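Local coordinates for protein BauA (Acinetobacter baumannii, PDB 6HCP) that acts as a TonB-dependent outer-membrane transporter that takes up iron into Acinetobacter baumannii as the ferric preacinetobactin complex, at residues 86-90 against 578-582; 89-93 against 104-108. All blocks are in the same frame, centred on the assembly; numbering follows the deposited sequence. Where two conformers were deposited one is given.

Contact 1: 86-90 against 578-582. With C8E ((hydroxyethyloxy)tri(ethyloxy)octane), chain B.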
loop_
_atom_site.group_PDB
_atom_site.type_symbol
_atom_site.label_atom_id
_atom_site.label_comp_id
_atom_site.label_asym_id
_atom_site.label_seq_id
_atom_site.Cartn_x
_atom_site.Cartn_y
_atom_site.Cartn_z
ATOM N N ALA A 86 -4.602 2.238 22.432
ATOM C CA ALA A 86 -3.619 1.761 21.436
ATOM C C ALA A 86 -2.816 0.573 21.998
ATOM O O ALA A 86 -2.615 -0.411 21.317
ATOM C CB ALA A 86 -2.727 2.899 21.004
ATOM N N THR A 87 -2.360 0.664 23.248
ATOM C CA THR A 87 -1.481 -0.352 23.814
ATOM C C THR A 87 -2.093 -1.090 25.008
ATOM O O THR A 87 -1.422 -1.922 25.611
ATOM C CB THR A 87 -0.130 0.260 24.218
ATOM O OG1 THR A 87 -0.318 1.342 25.140
ATOM C CG2 THR A 87 0.614 0.739 22.992
ATOM N N ASP A 88 -3.293 -0.697 25.452
ATOM C CA ASP A 88 -3.819 -1.226 26.716
ATOM C C ASP A 88 -4.757 -2.390 26.424
ATOM O O ASP A 88 -5.841 -2.212 25.871
ATOM C CB ASP A 88 -4.542 -0.133 27.502
ATOM C CG ASP A 88 -4.929 -0.537 28.917
ATOM O OD1 ASP A 88 -5.087 -1.757 29.170
ATOM O OD2 ASP A 88 -5.130 0.383 29.723
ATOM N N PRO A 89 -4.356 -3.633 26.739
ATOM C CA PRO A 89 -5.179 -4.799 26.412
ATOM C C PRO A 89 -6.458 -4.930 27.252
ATOM O O PRO A 89 -7.286 -5.796 26.969
ATOM C CB PRO A 89 -4.245 -5.974 26.738
ATOM C CG PRO A 89 -3.373 -5.444 27.864
ATOM C CD PRO A 89 -3.185 -3.972 27.558
ATOM N N SER A 90 -6.619 -4.071 28.261
ATOM C CA SER A 90 -7.850 -4.061 29.042
ATOM C C SER A 90 -8.833 -3.014 28.513
ATOM O O SER A 90 -9.897 -2.803 29.111
ATOM C CB SER A 90 -7.537 -3.846 30.514
ATOM O OG SER A 90 -6.923 -5.011 31.045
ATOM N N MET A 578 5.480 -0.747 25.041
ATOM C CA MET A 578 4.233 -0.634 25.832
ATOM C C MET A 578 3.211 -1.635 25.273
ATOM O O MET A 578 3.037 -1.737 24.055
ATOM C CB MET A 578 3.618 0.768 25.729
ATOM C CG MET A 578 4.406 1.870 26.411
ATOM S SD MET A 578 3.889 3.533 25.860
ATOM C CE MET A 578 2.159 3.523 26.325
ATOM N N GLY A 579 2.543 -2.375 26.157
ATOM C CA GLY A 579 1.493 -3.262 25.732
ATOM C C GLY A 579 1.192 -4.311 26.769
ATOM O O GLY A 579 1.450 -4.126 27.958
ATOM N N GLY A 580 0.593 -5.400 26.311
ATOM C CA GLY A 580 0.205 -6.467 27.189
ATOM C C GLY A 580 -0.771 -7.430 26.545
ATOM O O GLY A 580 -1.108 -7.339 25.337
ATOM N N PHE A 581 -1.223 -8.355 27.382
ATOM C CA PHE A 581 -2.123 -9.445 27.030
ATOM C C PHE A 581 -3.219 -9.508 28.095
ATOM O O PHE A 581 -2.947 -9.343 29.287
ATOM C CB PHE A 581 -1.384 -10.788 26.985
ATOM C CG PHE A 581 -0.162 -10.785 26.101
ATOM C CD1 PHE A 581 1.044 -10.272 26.557
ATOM C CD2 PHE A 581 -0.232 -11.226 24.787
ATOM C CE1 PHE A 581 2.139 -10.167 25.706
ATOM C CE2 PHE A 581 0.887 -11.197 23.966
ATOM C CZ PHE A 581 2.050 -10.610 24.406
ATOM N N THR A 582 -4.457 -9.741 27.653
ATOM C CA THR A 582 -5.547 -9.982 28.582
ATOM C C THR A 582 -6.391 -11.174 28.136
ATOM O O THR A 582 -6.524 -11.445 26.951
ATOM C CB THR A 582 -6.480 -8.779 28.697
ATOM O OG1 THR A 582 -6.846 -8.459 27.347
ATOM C CG2 THR A 582 -5.859 -7.620 29.442
HETATM C C1 C8E B . -1.828 -13.031 31.361
HETATM C C2 C8E B . -1.777 -13.799 30.065
HETATM C C3 C8E B . -2.995 -13.523 29.188
HETATM C C4 C8E B . -2.858 -14.272 27.862
HETATM C C5 C8E B . -3.954 -13.907 26.866
HETATM C C6 C8E B . -3.527 -14.197 25.430
HETATM C C7 C8E B . -4.485 -13.554 24.434
HETATM C C8 C8E B . -3.885 -13.397 23.027
HETATM O O9 C8E B . -4.881 -13.520 22.017
HETATM C C10 C8E B . -4.839 -12.594 20.922
HETATM C C11 C8E B . -5.985 -12.820 19.949
HETATM O O12 C8E B . -5.644 -13.629 18.821
HETATM C C13 C8E B . -6.469 -14.829 18.730
HETATM C C14 C8E B . -7.422 -14.842 17.512
HETATM O O15 C8E B . -8.717 -15.495 17.701
HETATM C C16 C8E B . -9.699 -15.158 16.664
HETATM C C17 C8E B . -11.140 -15.732 16.844
HETATM O O18 C8E B . -11.853 -15.489 15.587
#
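The loop 86-90, which follows helix 81-84, runs alongside strand residues 578-582 in nearly the same direction, their end-to-end vectors 27° apart. Thr87 makes the first approach: its CA lies 4.6 Å from Gly579 CA, and its OG1 is 3.5 Å from Met578 CE. Thr87 O receives a CA-H...O contact from Gly579 CA at 3.2 Å, with a near-linear 165° at the hydrogen. At its own backbone angles Gly579 could hardly be anything but glycine, because a CB would jam against the preceding carbonyl. Asp88 turns its side chain away from the strand; OD1 accepts Ser90 N at 2.9 Å, closing an Asx turn, and also forms a salt bridge with Lys142. That turn presents Pro89 to the strand. Pro89 CG rests 3.5 Å from Gly580 C and 3.7 Å from Phe581 N, so close that an ideal CB on Gly580 would sit only 3.1 Å from Pro89 CG. Pro89 O then accepts the direct hydrogen bond of the interface, from Thr582 OG1 at 2.7 Å, while Pro89 CB meets Thr582 CG2 at 3.6 Å. Ser90 OG touches Thr582 CG2 at 3.2 Å but bonds to Glu564 on the adjacent strand 549-569. Across the strand, Phe581 points away from the loop, and its CB lies 3.9 Å from C8E C3, as expected if detergent marks the membrane-facing side. With 318 Å² buried and 487 residues separating the segments, this is the plug-to-barrel-wall packing characteristic of TonB-dependent receptors, in which an N-terminal plug fills a transmembrane beta-barrel.

Contact 2: 89-93 against 104-108; sequences PSIYT and YYIRG
Residues 104-108 pair antiparallel with 89-93 (end-to-end directions 158° apart, 334 Å² buried); Ile91, Tyr92, Tyr105 and Ile106 are extended, phi -111 to -128°, psi 128 to 146°. Tyr104 CA makes a CA-H...O contact with Tyr92 O at 3.1 Å; Tyr104 CB is 4.2 Å from Ile91 CG2. Tyr105 forms a hydrogen-bonded pair with Tyr92, CA-CA 5.1 Å: Tyr105 N donates to Tyr92 O at 2.8 Å and Tyr92 N to Tyr105 O at 2.9 Å. Their side chains share a face, Tyr105 with chi1 m and Tyr92 t, Tyr105 CD1 reaching the Tyr92 ring edge 4.0 Å from Tyr92 CD2. Strands 91-92, 105-106 and 109-110 make a small antiparallel sheet of the receptor plug, 105-106 central. Ile106 and Ile91 form the following non-hydrogen-bonded pair on the other face, CA-CA 4.6 Å, CG1-CG1 4.1 Å, both chi1 m, chi2 t. Arg107 is left-handed (51/35), its N donating to Ser90 O at 2.9 Å; its CA-CB bond points away from 89-93, and the extended side chain (chi1 m, then t) forms NH2 salt bridges with barrel Glu564 and Glu514. Gly108 N donates to water 1 at 2.9 Å, which donates to Ser90 O at 3.0 Å.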
loop_
_atom_site.group_PDB
_atom_site.type_symbol
_atom_site.label_atom_id
_atom_site.label_comp_id
_atom_site.label_asym_id
_atom_site.label_seq_id
_atom_site.Cartn_x
_atom_site.Cartn_y
_atom_site.Cartn_z
ATOM N N PRO A 89 -4.356 -3.633 26.739
ATOM C CA PRO A 89 -5.179 -4.799 26.412
ATOM C C PRO A 89 -6.458 -4.930 27.252
ATOM O O PRO A 89 -7.286 -5.796 26.969
ATOM C CB PRO A 89 -4.245 -5.974 26.738
ATOM C CG PRO A 89 -3.373 -5.444 27.864
ATOM C CD PRO A 89 -3.185 -3.972 27.558
ATOM N N SER A 90 -6.619 -4.071 28.261
ATOM C CA SER A 90 -7.850 -4.061 29.042
ATOM C C SER A 90 -8.833 -3.014 28.513
ATOM O O SER A 90 -9.897 -2.803 29.111
ATOM C CB SER A 90 -7.537 -3.846 30.514
ATOM O OG SER A 90 -6.923 -5.011 31.045
ATOM N N ILE A 91 -8.474 -2.328 27.421
ATOM C CA ILE A 91 -9.397 -1.383 26.815
ATOM C C ILE A 91 -9.742 -1.874 25.403
ATOM O O ILE A 91 -8.883 -2.363 24.680
ATOM C CB ILE A 91 -8.786 0.029 26.835
ATOM C CG1 ILE A 91 -8.508 0.436 28.292
ATOM C CG2 ILE A 91 -9.682 1.014 26.099
ATOM C CD1 ILE A 91 -8.138 1.850 28.506
ATOM N N TYR A 92 -11.025 -1.814 25.062
ATOM C CA TYR A 92 -11.477 -2.247 23.749
ATOM C C TYR A 92 -12.307 -1.146 23.100
ATOM O O TYR A 92 -13.208 -0.587 23.734
ATOM C CB TYR A 92 -12.319 -3.518 23.836
ATOM C CG TYR A 92 -12.868 -3.959 22.506
ATOM C CD1 TYR A 92 -12.024 -4.458 21.522
ATOM C CD2 TYR A 92 -14.208 -3.772 22.189
ATOM C CE1 TYR A 92 -12.495 -4.733 20.246
ATOM C CE2 TYR A 92 -14.690 -4.048 20.925
ATOM C CZ TYR A 92 -13.840 -4.576 19.963
ATOM O OH TYR A 92 -14.318 -4.816 18.713
ATOM N N THR A 93 -12.032 -0.892 21.817
ATOM C CA THR A 93 -12.882 -0.046 20.985
ATOM C C THR A 93 -13.265 -0.827 19.728
ATOM O O THR A 93 -12.467 -1.618 19.204
ATOM C CB THR A 93 -12.214 1.301 20.638
ATOM O OG1 THR A 93 -13.138 2.069 19.860
ATOM C CG2 THR A 93 -10.918 1.132 19.879
ATOM N N TYR A 104 -15.503 3.101 23.973
ATOM C CA TYR A 104 -14.537 2.156 24.512
ATOM C C TYR A 104 -15.077 1.476 25.783
ATOM O O TYR A 104 -15.983 1.956 26.442
ATOM C CB TYR A 104 -13.193 2.833 24.805
ATOM C CG TYR A 104 -13.274 4.098 25.616
ATOM C CD1 TYR A 104 -13.232 4.078 27.001
ATOM C CD2 TYR A 104 -13.335 5.336 25.001
ATOM C CE1 TYR A 104 -13.394 5.234 27.747
ATOM C CE2 TYR A 104 -13.448 6.505 25.739
ATOM C CZ TYR A 104 -13.483 6.460 27.115
ATOM O OH TYR A 104 -13.624 7.625 27.836
ATOM N N TYR A 105 -14.569 0.267 26.004
ATOM C CA TYR A 105 -14.802 -0.549 27.164
ATOM C C TYR A 105 -13.500 -0.632 27.966
ATOM O O TYR A 105 -12.410 -0.697 27.383
ATOM C CB TYR A 105 -15.226 -1.958 26.753
ATOM C CG TYR A 105 -16.525 -2.049 26.002
ATOM C CD1 TYR A 105 -16.592 -1.746 24.653
ATOM C CD2 TYR A 105 -17.638 -2.627 26.589
ATOM C CE1 TYR A 105 -17.773 -1.867 23.942
ATOM C CE2 TYR A 105 -18.851 -2.681 25.921
ATOM C CZ TYR A 105 -18.905 -2.360 24.579
ATOM O OH TYR A 105 -20.083 -2.478 23.918
ATOM N N ILE A 106 -13.629 -0.701 29.292
ATOM C CA ILE A 106 -12.518 -0.964 30.195
ATOM C C ILE A 106 -12.902 -2.176 31.058
ATOM O O ILE A 106 -14.006 -2.217 31.607
ATOM C CB ILE A 106 -12.197 0.287 31.047
ATOM C CG1 ILE A 106 -11.955 1.526 30.171
ATOM C CG2 ILE A 106 -11.018 0.006 31.957
ATOM C CD1 ILE A 106 -11.741 2.811 30.930
ATOM N N ARG A 107 -12.014 -3.179 31.111
ATOM C CA ARG A 107 -12.267 -4.434 31.810
ATOM C C ARG A 107 -13.616 -5.023 31.373
ATOM O O ARG A 107 -14.318 -5.674 32.163
ATOM C CB ARG A 107 -12.211 -4.229 33.325
ATOM C CG ARG A 107 -10.788 -4.057 33.828
ATOM C CD ARG A 107 -10.640 -4.184 35.333
ATOM N NE ARG A 107 -9.238 -4.184 35.694
ATOM C CZ ARG A 107 -8.765 -4.144 36.933
ATOM N NH1 ARG A 107 -9.572 -3.871 37.953
ATOM N NH2 ARG A 107 -7.460 -4.247 37.114
ATOM N N GLY A 108 -13.946 -4.824 30.093
ATOM C CA GLY A 108 -15.075 -5.467 29.461
ATOM C C GLY A 108 -16.415 -4.827 29.770
ATOM O O GLY A 108 -17.455 -5.388 29.403
HETATM O O HOH W 1 -12.341 -3.981 27.815
#

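How the contacts relate
Contacts 1 and 2 overlap at Pro89 and Ser90, their centres about 9 Å apart. Successive carbonyls are divided between them: Pro89 O faces the barrel in contact 1, whereas Ser90 O faces the plug's own sheet in contact 2. Two barrel side chains tie both regions together. Glu564 takes Ser90 OG on OE1 and Arg107 NH2 on OE2, and Lys610 NZ donates to Asp88 O and Ile91 O. Contact 2 lies nearer the chain's centre, about 9 Å from it against about 15 Å for contact 1. Detergent C8E contacts Phe581 and Thr582 directly, while a C8E molecule comes within about 9 Å of the Arg107 side chain.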